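Local coordinates for protein single-stranded DNA specific exonuclease RecJ (Thermus thermophilus, PDB 2ZXR) that degrades single-stranded DNA in the 5' to 3' direction as a divalent-metal-dependent exonuclease of DNA repair, at residues Glu235-Ile240 against Gly259-Val264. Residues are numbered along the deposited sequence; the frame is centred on the assembly and turned at random.
Sequences EGLARI and GKAVEV
Leu-237, in the last turn of helix 227-239, reaches across to the first turn of helix 261-277 and parts its two methyls over it. CD1 lies against the backbone at the helix start, 3.7 Å from Ala-261 N and 3.8 Å from Gly-259 O, with Ala-261 CB alongside at 3.9 Å. CD2 meets Val-264 CG2 at 3.7 Å, at the end of that first turn; the two side chains cross obliquely. In Val-264, chi1 of 174° sets CG1 anti to the backbone N and CG2 anti to the carbonyl carbon, with CG2 the methyl that touches. Ile-240 adds a looser touch, CD1 to Val-264 CG2 at 4.4 Å. No hydrogen bond joins the segments: the side chains that meet are apolar, with CD1 of Leu-237 resting on backbone atoms as well. Ile-219 of helix 211-220 also packs on Ala-261 and Val-264.

The solvent side lies at Gly-259, partly exposed, and at Lys-260, an exposed residue whose CB leaves the backbone away from 235-240. Gly-259 enters the turn with phi 91°, where a side chain would jam against the preceding carbonyl O. Lys-260 is the N-cap, and its backbone N donates to OE1 of the buried Glu-263 (3.0 Å) from above the carboxylate plane, the backbone half of a capping box. Glu-263 OE1 also accepts from Thr-258 N, tying the incoming loop to the first turn.

Val-264 comes about 10 Å, side chain to side chain, from Asp-84 and Asp-221, ligands of the bound magnesium and of the second manganese. The contact seats a helix C-terminal end on the N-terminal turn of another, an apolar helix-helix junction near the metal site of this DHH-family nuclease.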
loop_
_atom_site.group_PDB
_atom_site.type_symbol
_atom_site.label_atom_id
_atom_site.label_comp_id
_atom_site.label_asym_id
_atom_site.label_seq_id
_atom_site.Cartn_x
_atom_site.Cartn_y
_atom_site.Cartn_z
ATOM N N GLU A 235 5.466 -17.212 5.911
ATOM C CA GLU A 235 5.331 -18.613 6.296
ATOM C C GLU A 235 3.992 -19.210 5.819
ATOM O O GLU A 235 3.967 -20.258 5.184
ATOM C CB GLU A 235 5.436 -18.739 7.821
ATOM C CG GLU A 235 5.409 -20.174 8.378
ATOM C CD GLU A 235 6.612 -21.008 7.940
ATOM O OE1 GLU A 235 7.713 -20.448 7.794
ATOM O OE2 GLU A 235 6.470 -22.225 7.764
ATOM N N GLY A 236 2.882 -18.541 6.128
ATOM C CA GLY A 236 1.581 -19.054 5.747
ATOM C C GLY A 236 1.307 -19.119 4.255
ATOM O O GLY A 236 0.727 -20.100 3.778
ATOM N N LEU A 237 1.716 -18.098 3.508
ATOM C CA LEU A 237 1.476 -18.121 2.069
ATOM C C LEU A 237 2.191 -19.306 1.459
ATOM O O LEU A 237 1.687 -19.922 0.525
ATOM C CB LEU A 237 1.969 -16.835 1.402
ATOM C CG LEU A 237 1.262 -15.507 1.688
ATOM C CD1 LEU A 237 1.966 -14.358 0.941
ATOM C CD2 LEU A 237 -0.162 -15.610 1.252
ATOM N N ALA A 238 3.376 -19.612 1.986
ATOM C CA ALA A 238 4.157 -20.749 1.494
ATOM C C ALA A 238 3.459 -22.084 1.822
ATOM O O ALA A 238 3.589 -23.044 1.070
ATOM C CB ALA A 238 5.580 -20.735 2.122
ATOM N N ARG A 239 2.704 -22.137 2.926
ATOM C CA ARG A 239 2.050 -23.406 3.310
ATOM C C ARG A 239 0.692 -23.703 2.656
ATOM O O ARG A 239 0.254 -24.853 2.603
ATOM C CB ARG A 239 1.976 -23.500 4.861
ATOM C CG ARG A 239 3.416 -23.418 5.478
ATOM C CD ARG A 239 3.579 -23.410 7.027
ATOM N NE ARG A 239 3.413 -24.757 7.524
ATOM C CZ ARG A 239 4.378 -25.567 7.946
ATOM N NH1 ARG A 239 5.647 -25.202 7.982
ATOM N NH2 ARG A 239 4.049 -26.789 8.270
ATOM N N ILE A 240 0.042 -22.687 2.107
ATOM C CA ILE A 240 -1.262 -22.903 1.516
ATOM C C ILE A 240 -1.356 -23.984 0.433
ATOM O O ILE A 240 -2.256 -24.810 0.463
ATOM C CB ILE A 240 -1.848 -21.569 0.969
ATOM C CG1 ILE A 240 -2.309 -20.693 2.144
ATOM C CG2 ILE A 240 -3.014 -21.847 -0.006
ATOM C CD1 ILE A 240 -2.591 -19.261 1.756
ATOM N N GLY A 259 0.625 -18.219 -4.691
ATOM C CA GLY A 259 1.507 -17.797 -3.604
ATOM C C GLY A 259 1.587 -16.311 -3.261
ATOM O O GLY A 259 2.469 -15.869 -2.480
ATOM N N LYS A 260 0.686 -15.536 -3.852
ATOM C CA LYS A 260 0.648 -14.099 -3.641
ATOM C C LYS A 260 -0.337 -13.617 -2.563
ATOM O O LYS A 260 -1.439 -14.129 -2.433
ATOM C CB LYS A 260 0.308 -13.392 -4.960
ATOM C CG LYS A 260 1.229 -13.747 -6.108
ATOM C CD LYS A 260 2.716 -13.604 -5.729
ATOM C CE LYS A 260 3.591 -13.580 -7.005
ATOM N NZ LYS A 260 5.058 -13.681 -6.732
ATOM N N ALA A 261 0.082 -12.628 -1.792
ATOM C CA ALA A 261 -0.766 -12.076 -0.758
ATOM C C ALA A 261 -1.976 -11.417 -1.416
ATOM O O ALA A 261 -3.081 -11.449 -0.863
ATOM C CB ALA A 261 0.010 -11.057 0.053
ATOM N N VAL A 262 -1.766 -10.818 -2.593
ATOM C CA VAL A 262 -2.833 -10.136 -3.318
ATOM C C VAL A 262 -3.944 -11.094 -3.750
ATOM O O VAL A 262 -5.101 -10.710 -3.848
ATOM C CB VAL A 262 -2.285 -9.377 -4.573
ATOM C CG1 VAL A 262 -1.834 -10.371 -5.633
ATOM C CG2 VAL A 262 -3.375 -8.461 -5.156
ATOM N N GLU A 263 -3.602 -12.345 -4.012
ATOM C CA GLU A 263 -4.629 -13.308 -4.384
ATOM C C GLU A 263 -5.497 -13.614 -3.135
ATOM O O GLU A 263 -6.720 -13.795 -3.249
ATOM C CB GLU A 263 -3.974 -14.571 -4.970
ATOM C CG GLU A 263 -3.154 -14.274 -6.251
ATOM C CD GLU A 263 -2.231 -15.428 -6.646
ATOM O OE1 GLU A 263 -1.632 -16.067 -5.754
ATOM O OE2 GLU A 263 -2.090 -15.697 -7.855
ATOM N N VAL A 264 -4.869 -13.648 -1.950
ATOM C CA VAL A 264 -5.603 -13.882 -0.695
ATOM C C VAL A 264 -6.572 -12.701 -0.441
ATOM O O VAL A 264 -7.756 -12.883 -0.142
ATOM C CB VAL A 264 -4.640 -13.973 0.526
ATOM C CG1 VAL A 264 -5.448 -14.063 1.835
ATOM C CG2 VAL A 264 -3.724 -15.198 0.382
#